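Local coordinates for cytosine deaminase (Klebsiella pneumoniae, PDB 4R85), which probably catalyses the hydrolytic deamination of 5-methylcytosine and cytosine, the former bound beside an iron(II) ion in an amidohydrolase barrel, at residues L132-K135 and Q136-D140; R166-E169 and M170-V174; H334-Y338 and D339-R343; N351-A355 and L356-D360. One frame throughout, in Å; residues are numbered along the deposited sequence.

Contact 1 of 4, residues L132-K135 and Q136-D140; sequences LAVK and QEAAD
Val-134 and Ala-138 meet on the packed side of the last turn of helix 126-137, where CG1 of Val-134 lies 4.5 Å from CB of Ala-138. Their backbones are joined by the bond from Ala-138 N to Val-134 O, 2.8 Å long. One residue earlier the carbonyl of Ala-133 takes two donors. Glu-137 N reaches Ala-133 O at 2.9 Å in the carbonyl plane, a regular helical bond, whereas Gln-136 N, also 2.9 Å from Ala-133 O, stands above that plane in a second, i to i+3 bond that is more bent (131°). Ala-138 is the first residue to leave helical geometry.

The outer side is looser and wet. Gln-136 bends back at its second torsion (chi2 -55°), which carries its amide alongside the aliphatic part of Lys-135; NE2 of Gln-136 lies 3.9 Å from CG of Lys-135. The same NE2 donates to a water at 3.1 Å, and this water donates in turn to Leu-132 O, so a solvent molecule bridges the amide and a carbonyl one turn back.

Lys-135 runs on fully extended to a salt bridge with Asp-173, and Glu-137 pairs with Arg-96. The helix belongs to the beta-alpha-beta unit of strands 111-119 and 143-149: Val-134 packs on Arg-96 and Ile-103 of helix 92-108, while Leu-132 and Lys-135 rest against Ile-146 and Leu-144 of strand 143-149.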
loop_
_atom_site.group_PDB
_atom_site.type_symbol
_atom_site.label_atom_id
_atom_site.label_comp_id
_atom_site.label_asym_id
_atom_site.label_seq_id
_atom_site.Cartn_x
_atom_site.Cartn_y
_atom_site.Cartn_z
ATOM N N LEU A 132 -20.100 -19.373 -14.413
ATOM C CA LEU A 132 -21.232 -18.997 -15.259
ATOM C C LEU A 132 -22.527 -18.997 -14.451
ATOM O O LEU A 132 -23.383 -18.133 -14.644
ATOM C CB LEU A 132 -21.357 -19.919 -16.479
ATOM C CG LEU A 132 -20.295 -19.725 -17.572
ATOM C CD1 LEU A 132 -20.280 -20.916 -18.520
ATOM C CD2 LEU A 132 -20.551 -18.445 -18.350
ATOM N N ALA A 133 -22.671 -19.957 -13.541
ATOM C CA ALA A 133 -23.836 -19.979 -12.661
ATOM C C ALA A 133 -23.769 -18.854 -11.630
ATOM O O ALA A 133 -24.783 -18.217 -11.331
ATOM C CB ALA A 133 -23.973 -21.327 -11.973
ATOM N N VAL A 134 -22.573 -18.624 -11.094
ATOM C CA VAL A 134 -22.337 -17.578 -10.097
ATOM C C VAL A 134 -22.701 -16.207 -10.666
ATOM O O VAL A 134 -23.202 -15.328 -9.954
ATOM C CB VAL A 134 -20.859 -17.586 -9.627
ATOM C CG1 VAL A 134 -20.434 -16.223 -9.092
ATOM C CG2 VAL A 134 -20.628 -18.678 -8.576
ATOM N N LYS A 135 -22.468 -16.042 -11.962
ATOM C CA LYS A 135 -22.814 -14.806 -12.651
ATOM C C LYS A 135 -24.306 -14.500 -12.507
ATOM O O LYS A 135 -24.700 -13.342 -12.385
ATOM C CB LYS A 135 -22.407 -14.898 -14.123
ATOM C CG LYS A 135 -22.884 -13.745 -14.992
ATOM C CD LYS A 135 -22.398 -13.943 -16.421
ATOM C CE LYS A 135 -22.971 -12.895 -17.358
ATOM N NZ LYS A 135 -22.465 -13.060 -18.748
ATOM N N GLN A 136 -25.131 -15.543 -12.500
ATOM C CA GLN A 136 -26.566 -15.374 -12.315
ATOM C C GLN A 136 -26.919 -15.250 -10.838
ATOM O O GLN A 136 -27.723 -14.406 -10.452
ATOM C CB GLN A 136 -27.336 -16.546 -12.938
ATOM C CG GLN A 136 -27.050 -16.755 -14.419
ATOM C CD GLN A 136 -27.289 -15.497 -15.240
ATOM O OE1 GLN A 136 -28.316 -14.832 -15.091
ATOM N NE2 GLN A 136 -26.334 -15.159 -16.108
ATOM N N GLU A 137 -26.300 -16.092 -10.015
ATOM C CA GLU A 137 -26.594 -16.140 -8.587
ATOM C C GLU A 137 -26.234 -14.834 -7.879
ATOM O O GLU A 137 -26.935 -14.408 -6.959
ATOM C CB GLU A 137 -25.850 -17.310 -7.932
ATOM C CG GLU A 137 -26.093 -17.448 -6.435
ATOM C CD GLU A 137 -25.495 -18.722 -5.851
ATOM O OE1 GLU A 137 -24.637 -19.347 -6.517
ATOM O OE2 GLU A 137 -25.884 -19.094 -4.721
ATOM N N ALA A 138 -25.143 -14.203 -8.305
ATOM C CA ALA A 138 -24.657 -12.998 -7.630
ATOM C C ALA A 138 -25.019 -11.685 -8.333
ATOM O O ALA A 138 -24.488 -10.628 -7.985
ATOM C CB ALA A 138 -23.145 -13.088 -7.397
ATOM N N ALA A 139 -25.931 -11.750 -9.301
ATOM C CA ALA A 139 -26.353 -10.561 -10.046
ATOM C C ALA A 139 -26.977 -9.481 -9.154
ATOM O O ALA A 139 -26.969 -8.305 -9.508
ATOM C CB ALA A 139 -27.314 -10.944 -11.171
ATOM N N ASP A 140 -27.509 -9.880 -8.000
ATOM C CA ASP A 140 -28.062 -8.922 -7.045
ATOM C C ASP A 140 -26.968 -8.052 -6.415
ATOM O O ASP A 140 -27.255 -6.993 -5.853
ATOM C CB ASP A 140 -28.872 -9.633 -5.954
ATOM C CG ASP A 140 -28.065 -10.692 -5.219
ATOM O OD1 ASP A 140 -27.182 -11.313 -5.847
ATOM O OD2 ASP A 140 -28.314 -10.910 -4.013
HETATM O O HOH W 1 -24.265 -17.175 -17.098
#

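Contact 2 of 4, residues R166-E169 and M170-V174; sequences RAIE and MGADV
Met-170 lies across the guanidinium of Arg-166 at the Schellman motif that closes helix 160-170. Its CG sits over the centre of one face of the flat group, 3.5 Å above the plane, and the two side chains cross at about a right angle. Arg-166 is brought there by a bend at its second torsion (chi2 68°), which turns the chain forward along the helix, toward its C-terminal end and over Met-170. In the plane of the group, at its edge, lies OE1 of Glu-169, a long ion pair; the other carboxylate oxygen of Glu-169 is bound by Tyr-202. Met-170 N donates to Arg-166 O at 2.9 Å, an ordinary i to i+4 helical bond. The Met-170 side chain also packs on Leu-128, Gln-129 and Leu-132 of helix 126-137.

Gly-171 then reverses the chain with a positive phi (126°), the residue that gives the Schellman motif its turn. Its N makes only weak bonds, to the carbonyls of Ala-167 and Ile-168. The stronger closure is the next one, from Ala-172 N to Ala-167 O at 3.2 Å and nearly straight (162°).

Ile-168 supplies the apolar side of the motif, between the turn and Leu-198 and Tyr-202 of helix 185-202. Its CG1 branch reaches forward along the departing chain, and the terminal CD1 of Ile-168 touches CB of Ala-172 at 4.0 Å and lies 3.7 Å from Ala-172 O.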
loop_
_atom_site.group_PDB
_atom_site.type_symbol
_atom_site.label_atom_id
_atom_site.label_comp_id
_atom_site.label_asym_id
_atom_site.label_seq_id
_atom_site.Cartn_x
_atom_site.Cartn_y
_atom_site.Cartn_z
ATOM N N ARG A 166 -14.681 -24.050 -26.789
ATOM C CA ARG A 166 -15.752 -24.608 -25.965
ATOM C C ARG A 166 -16.148 -23.622 -24.868
ATOM O O ARG A 166 -17.329 -23.426 -24.602
ATOM C CB ARG A 166 -15.312 -25.945 -25.354
ATOM C CG ARG A 166 -16.353 -26.594 -24.464
ATOM C CD ARG A 166 -17.561 -27.076 -25.269
ATOM N NE ARG A 166 -18.693 -27.330 -24.389
ATOM C CZ ARG A 166 -19.925 -26.896 -24.619
ATOM N NH1 ARG A 166 -20.197 -26.202 -25.721
ATOM N NH2 ARG A 166 -20.891 -27.173 -23.753
ATOM N N ALA A 167 -15.157 -22.990 -24.244
ATOM C CA ALA A 167 -15.417 -22.012 -23.184
ATOM C C ALA A 167 -16.253 -20.837 -23.688
ATOM O O ALA A 167 -17.164 -20.359 -23.004
ATOM C CB ALA A 167 -14.099 -21.501 -22.602
ATOM N N ILE A 168 -15.914 -20.358 -24.877
ATOM C CA ILE A 168 -16.668 -19.286 -25.516
ATOM C C ILE A 168 -18.088 -19.745 -25.839
ATOM O O ILE A 168 -19.058 -19.032 -25.572
ATOM C CB ILE A 168 -15.939 -18.771 -26.777
ATOM C CG1 ILE A 168 -14.659 -18.035 -26.368
ATOM C CG2 ILE A 168 -16.856 -17.886 -27.622
ATOM C CD1 ILE A 168 -14.885 -16.930 -25.351
ATOM N N GLU A 169 -18.229 -20.949 -26.381
ATOM C CA GLU A 169 -19.567 -21.433 -26.697
ATOM C C GLU A 169 -20.421 -21.622 -25.441
ATOM O O GLU A 169 -21.640 -21.431 -25.473
ATOM C CB GLU A 169 -19.507 -22.719 -27.526
ATOM C CG GLU A 169 -18.949 -22.489 -28.914
ATOM C CD GLU A 169 -18.868 -23.755 -29.743
ATOM O OE1 GLU A 169 -18.919 -24.861 -29.159
ATOM O OE2 GLU A 169 -18.754 -23.637 -30.982
ATOM N N MET A 170 -19.772 -21.976 -24.337
ATOM C CA MET A 170 -20.458 -22.140 -23.058
ATOM C C MET A 170 -20.958 -20.806 -22.517
ATOM O O MET A 170 -21.877 -20.763 -21.694
ATOM C CB MET A 170 -19.535 -22.801 -22.031
ATOM C CG MET A 170 -19.424 -24.307 -22.186
ATOM S SD MET A 170 -18.093 -24.943 -21.153
ATOM C CE MET A 170 -18.698 -24.582 -19.508
ATOM N N GLY A 171 -20.336 -19.724 -22.964
ATOM C CA GLY A 171 -20.842 -18.395 -22.674
ATOM C C GLY A 171 -19.892 -17.406 -22.030
ATOM O O GLY A 171 -20.330 -16.343 -21.587
ATOM N N ALA A 172 -18.606 -17.734 -21.948
ATOM C CA ALA A 172 -17.632 -16.731 -21.522
ATOM C C ALA A 172 -17.766 -15.488 -22.416
ATOM O O ALA A 172 -17.858 -15.604 -23.640
ATOM C CB ALA A 172 -16.222 -17.284 -21.589
ATOM N N ASP A 173 -17.796 -14.311 -21.795
ATOM C CA ASP A 173 -18.021 -13.044 -22.502
ATOM C C ASP A 173 -16.743 -12.509 -23.144
ATOM O O ASP A 173 -16.798 -11.711 -24.086
ATOM C CB ASP A 173 -18.522 -11.965 -21.535
ATOM C CG ASP A 173 -19.457 -12.503 -20.478
ATOM O OD1 ASP A 173 -20.686 -12.496 -20.714
ATOM O OD2 ASP A 173 -18.968 -12.927 -19.405
ATOM N N VAL A 174 -15.594 -12.908 -22.600
ATOM C CA VAL A 174 -14.321 -12.337 -23.031
ATOM C C VAL A 174 -13.326 -13.427 -23.420
ATOM O O VAL A 174 -13.238 -14.469 -22.755
ATOM C CB VAL A 174 -13.697 -11.452 -21.916
ATOM C CG1 VAL A 174 -12.546 -10.614 -22.465
ATOM C CG2 VAL A 174 -14.743 -10.549 -21.303
#

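Contact 3 of 4, residues H334-Y338 and D339-R343; sequences HMLGY and DDLQR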
loop_
_atom_site.group_PDB
_atom_site.type_symbol
_atom_site.label_atom_id
_atom_site.label_comp_id
_atom_site.label_asym_id
_atom_site.label_seq_id
_atom_site.Cartn_x
_atom_site.Cartn_y
_atom_site.Cartn_z
ATOM N N HIS A 334 4.834 6.382 -9.715
ATOM C CA HIS A 334 5.238 7.788 -9.593
ATOM C C HIS A 334 4.138 8.733 -10.052
ATOM O O HIS A 334 4.364 9.623 -10.873
ATOM C CB HIS A 334 6.534 8.066 -10.364
ATOM C CG HIS A 334 7.764 7.608 -9.648
ATOM N ND1 HIS A 334 8.973 7.426 -10.285
ATOM C CD2 HIS A 334 7.978 7.324 -8.341
ATOM C CE1 HIS A 334 9.878 7.042 -9.400
ATOM N NE2 HIS A 334 9.298 6.963 -8.216
ATOM N N MET A 335 2.951 8.534 -9.497
ATOM C CA MET A 335 1.795 9.352 -9.811
ATOM C C MET A 335 1.250 9.990 -8.544
ATOM O O MET A 335 0.051 9.946 -8.278
ATOM C CB MET A 335 0.722 8.483 -10.465
ATOM C CG MET A 335 1.165 7.931 -11.803
ATOM S SD MET A 335 0.079 6.618 -12.390
ATOM C CE MET A 335 -1.223 7.620 -13.076
ATOM N N LEU A 336 2.137 10.583 -7.758
ATOM C CA LEU A 336 1.719 11.300 -6.557
ATOM C C LEU A 336 1.780 12.812 -6.747
ATOM O O LEU A 336 1.859 13.564 -5.780
ATOM C CB LEU A 336 2.551 10.864 -5.345
ATOM C CG LEU A 336 2.213 9.443 -4.881
ATOM C CD1 LEU A 336 2.945 9.125 -3.587
ATOM C CD2 LEU A 336 0.706 9.283 -4.697
ATOM N N GLY A 337 1.728 13.263 -7.997
ATOM C CA GLY A 337 1.716 14.693 -8.257
ATOM C C GLY A 337 0.368 15.277 -7.856
ATOM O O GLY A 337 -0.622 14.541 -7.716
ATOM N N TYR A 338 0.322 16.590 -7.674
ATOM C CA TYR A 338 -0.916 17.270 -7.289
ATOM C C TYR A 338 -2.069 16.994 -8.266
ATOM O O TYR A 338 -3.173 16.635 -7.854
ATOM C CB TYR A 338 -0.686 18.779 -7.175
ATOM C CG TYR A 338 -1.903 19.512 -6.666
ATOM C CD1 TYR A 338 -2.153 19.609 -5.309
ATOM C CD2 TYR A 338 -2.818 20.083 -7.546
ATOM C CE1 TYR A 338 -3.268 20.266 -4.832
ATOM C CE2 TYR A 338 -3.937 20.742 -7.079
ATOM C CZ TYR A 338 -4.156 20.829 -5.721
ATOM O OH TYR A 338 -5.267 21.485 -5.244
ATOM N N ASP A 339 -1.809 17.161 -9.557
ATOM C CA ASP A 339 -2.829 16.894 -10.569
ATOM C C ASP A 339 -3.235 15.425 -10.616
ATOM O O ASP A 339 -4.416 15.114 -10.819
ATOM C CB ASP A 339 -2.375 17.373 -11.949
ATOM C CG ASP A 339 -2.485 18.883 -12.100
ATOM O OD1 ASP A 339 -1.739 19.463 -12.921
ATOM O OD2 ASP A 339 -3.321 19.489 -11.392
ATOM N N ASP A 340 -2.263 14.525 -10.431
ATOM C CA ASP A 340 -2.551 13.091 -10.371
ATOM C C ASP A 340 -3.575 12.797 -9.262
ATOM O O ASP A 340 -4.568 12.112 -9.481
ATOM C CB ASP A 340 -1.282 12.271 -10.073
ATOM C CG ASP A 340 -0.199 12.408 -11.148
ATOM O OD1 ASP A 340 -0.520 12.378 -12.360
ATOM O OD2 ASP A 340 0.988 12.528 -10.765
ATOM N N LEU A 341 -3.312 13.321 -8.068
ATOM C CA LEU A 341 -4.145 13.046 -6.894
ATOM C C LEU A 341 -5.568 13.607 -6.988
ATOM O O LEU A 341 -6.508 13.018 -6.454
ATOM C CB LEU A 341 -3.446 13.527 -5.614
ATOM C CG LEU A 341 -2.263 12.638 -5.199
ATOM C CD1 LEU A 341 -1.457 13.259 -4.064
ATOM C CD2 LEU A 341 -2.740 11.251 -4.802
ATOM N N GLN A 342 -5.731 14.733 -7.678
ATOM C CA GLN A 342 -7.051 15.332 -7.855
ATOM C C GLN A 342 -8.015 14.534 -8.741
ATOM O O GLN A 342 -9.223 14.763 -8.694
ATOM C CB GLN A 342 -6.931 16.758 -8.392
ATOM C CG GLN A 342 -6.558 17.776 -7.332
ATOM C CD GLN A 342 -7.085 19.161 -7.663
ATOM O OE1 GLN A 342 -7.638 19.849 -6.802
ATOM N NE2 GLN A 342 -6.924 19.574 -8.918
ATOM N N ARG A 343 -7.487 13.624 -9.555
ATOM C CA ARG A 343 -8.326 12.802 -10.440
ATOM C C ARG A 343 -8.005 11.305 -10.343
ATOM O O ARG A 343 -8.364 10.535 -11.241
ATOM C CB ARG A 343 -8.206 13.268 -11.909
ATOM C CG ARG A 343 -6.775 13.449 -12.454
ATOM C CD ARG A 343 -6.012 12.136 -12.671
ATOM N NE ARG A 343 -6.653 11.282 -13.670
ATOM C CZ ARG A 343 -6.064 10.873 -14.789
ATOM N NH1 ARG A 343 -6.733 10.116 -15.655
ATOM N NH2 ARG A 343 -4.805 11.216 -15.041
#
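OD2 of Asp-340 accepts the backbone N-H of Gly-337 at 3.0 Å, the side-chain-to-N-cap half of a capping box. The oxygen uses its anti lone pair, the one directed away from OD1, and the bond is somewhat bent (139°). With CG anti to its own carbonyl carbon (chi1 -62°), Asp-340 turns the carboxylate back toward the residues that precede the helix. Gly-337, at the N-cap position, has no side chain to return the other bond. Its carbonyl receives Leu-341 N at 3.0 Å, nearly along the C=O axis, and Tyr-338 O accepts Gln-342 N one residue on.

Outside this backbone core, CB of Asp-340 presses to 3.2 Å from Met-335 O, a carbonyl that is buried without a polar partner. CD2 of Leu-336 meets CD2 of Leu-341 at 4.0 Å on the apolar side. On the outer surface the amide of Gln-342 lies obliquely beside the Tyr-338 ring, their planes 37° apart, with CD of Gln-342 3.6 Å from CE2 of Tyr-338.

Before the turn, His-334 ends helix 322-332 in a Schellman motif, so one short loop links two helices. Tyr-338 meets Trp-70 of the second subunit, and Leu-341 packs on Pro-316 of that subunit. Within the chain, Met-335 leans on Val-293 and Ala-294 of helix 293-298, Leu-336 on Leu-330 of helix 322-332, and Leu-341 on Leu-330 and on Val-384 of helix 380-386.

Contact 4 of 4, residues N351-A355 and L356-D360; sequences NSARA and LCLGD
Leu-358 folds back over Ala-353 where helix 350-355 ends. Followed outward, its CB lies 3.7 Å from Ala-353 O. CG comes to 3.6 Å from the same Ala-353 O and also approaches Ala-353 CA. At the tip, the CD1 branch of Leu-358 reaches CB of Ala-353 at 3.7 Å, a methyl-to-methyl contact. The first torsion (chi1 -60°) swings CG away from the carbonyl carbon of Leu-358 and back beside its N, over the residue whose carbonyl that N binds. The side chain thus covers the bond made by its own backbone: Leu-358 N donates to Ala-353 O at 3.0 Å and almost straight (174°). Beyond the segments, Leu-358 also touches His-113 of strand 111-119.

Leu-356 works on another side of the turn. Its N donates to Ser-352 O, and its CD1 lies 3.7 Å from that same Ser-352 O and 4.3 Å from CB of Ala-355. Farther out, Leu-356 packs with Ser-352 on Val-53 and Pro-55 of strand 47-57, and its carbonyl is bound by Gln-145.

Cys-357 provides the reversal, with a positive phi of 53°. Its N donates to Arg-354 O at 3.0 Å from above the carbonyl plane. This bond and the wider-spanning one from Leu-358 to Ala-353, set about a residue of positive phi, form the Schellman motif that ends an alpha helix, here with the hydrophobic contact between Ala-353 and Leu-358 that commonly accompanies it.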
loop_
_atom_site.group_PDB
_atom_site.type_symbol
_atom_site.label_atom_id
_atom_site.label_comp_id
_atom_site.label_asym_id
_atom_site.label_seq_id
_atom_site.Cartn_x
_atom_site.Cartn_y
_atom_site.Cartn_z
ATOM N N ASN A 351 -12.161 4.695 -15.817
ATOM C CA ASN A 351 -11.277 4.068 -16.791
ATOM C C ASN A 351 -11.524 2.565 -16.835
ATOM O O ASN A 351 -11.473 1.937 -17.892
ATOM C CB ASN A 351 -9.818 4.328 -16.437
ATOM C CG ASN A 351 -9.428 5.783 -16.593
ATOM O OD1 ASN A 351 -10.279 6.651 -16.801
ATOM N ND2 ASN A 351 -8.129 6.058 -16.503
ATOM N N SER A 352 -11.772 1.992 -15.665
ATOM C CA SER A 352 -12.088 0.572 -15.556
ATOM C C SER A 352 -13.424 0.238 -16.233
ATOM O O SER A 352 -13.552 -0.792 -16.907
ATOM C CB SER A 352 -12.108 0.169 -14.085
ATOM O OG SER A 352 -10.863 0.447 -13.478
ATOM N N ALA A 353 -14.418 1.103 -16.062
ATOM C CA ALA A 353 -15.698 0.906 -16.741
ATOM C C ALA A 353 -15.531 0.937 -18.262
ATOM O O ALA A 353 -16.219 0.225 -18.984
ATOM C CB ALA A 353 -16.724 1.940 -16.292
ATOM N N ARG A 354 -14.616 1.772 -18.744
ATOM C CA ARG A 354 -14.352 1.845 -20.176
ATOM C C ARG A 354 -13.711 0.552 -20.686
ATOM O O ARG A 354 -14.028 0.080 -21.779
ATOM C CB ARG A 354 -13.451 3.037 -20.483
ATOM C CG ARG A 354 -13.134 3.213 -21.954
ATOM C CD ARG A 354 -12.408 4.543 -22.185
ATOM N NE ARG A 354 -11.768 4.591 -23.497
ATOM C CZ ARG A 354 -10.908 5.531 -23.883
ATOM N NH1 ARG A 354 -10.564 6.511 -23.054
ATOM N NH2 ARG A 354 -10.381 5.481 -25.100
ATOM N N ALA A 355 -12.805 -0.011 -19.893
ATOM C CA ALA A 355 -12.140 -1.268 -20.246
ATOM C C ALA A 355 -13.169 -2.389 -20.351
ATOM O O ALA A 355 -13.070 -3.268 -21.204
ATOM C CB ALA A 355 -11.073 -1.608 -19.221
ATOM N N LEU A 356 -14.175 -2.339 -19.490
ATOM C CA LEU A 356 -15.220 -3.354 -19.481
ATOM C C LEU A 356 -16.347 -3.022 -20.458
ATOM O O LEU A 356 -17.326 -3.758 -20.540
ATOM C CB LEU A 356 -15.769 -3.561 -18.062
ATOM C CG LEU A 356 -15.084 -4.689 -17.261
ATOM C CD1 LEU A 356 -13.574 -4.526 -17.198
ATOM C CD2 LEU A 356 -15.653 -4.810 -15.850
ATOM N N CYS A 357 -16.200 -1.922 -21.204
ATOM C CA CYS A 357 -17.216 -1.500 -22.177
ATOM C C CYS A 357 -18.604 -1.384 -21.569
ATOM O O CYS A 357 -19.582 -1.833 -22.169
ATOM C CB CYS A 357 -17.286 -2.473 -23.360
ATOM S SG CYS A 357 -15.825 -2.472 -24.396
ATOM N N LEU A 358 -18.703 -0.776 -20.393
ATOM C CA LEU A 358 -20.003 -0.677 -19.721
ATOM C C LEU A 358 -20.905 0.372 -20.364
ATOM O O LEU A 358 -22.135 0.274 -20.290
ATOM C CB LEU A 358 -19.814 -0.386 -18.230
ATOM C CG LEU A 358 -19.028 -1.456 -17.481
ATOM C CD1 LEU A 358 -18.897 -1.090 -16.011
ATOM C CD2 LEU A 358 -19.692 -2.827 -17.660
ATOM N N GLY A 359 -20.287 1.367 -20.993
ATOM C CA GLY A 359 -21.009 2.429 -21.672
ATOM C C GLY A 359 -22.049 3.096 -20.790
ATOM O O GLY A 359 -21.764 3.482 -19.652
ATOM N N ASP A 360 -23.269 3.205 -21.305
ATOM C CA ASP A 360 -24.336 3.905 -20.592
ATOM C C ASP A 360 -24.892 3.153 -19.390
ATOM O O ASP A 360 -25.789 3.644 -18.716
ATOM C CB ASP A 360 -25.465 4.297 -21.549
ATOM C CG ASP A 360 -25.112 5.511 -22.383
ATOM O OD1 ASP A 360 -24.069 6.139 -22.091
ATOM O OD2 ASP A 360 -25.872 5.840 -23.317
#

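How the contacts relate
Contacts 1, 2 and 4 are helix C-terminal ends and contact 3 a helix start. Contacts 2 and 4 share Schellman chemistry, but glycine makes the reversal in the former and cysteine in the latter. The centre of contact 4 is nearest the chain's centre, about 11 Å from it, against 18 to 20 Å for the centres of the others; it is mostly apolar, while they mix buried aliphatic groups with charged or amide side chains on the outer side. Contacts 1 and 2 touch directly, through a charged pair and apolar packing that sets Leu-132 CD2 3.9 Å from Gly-171 O. Contact 3, across the chain's centre from both, alone meets the second subunit; its helix precedes that of contact 4.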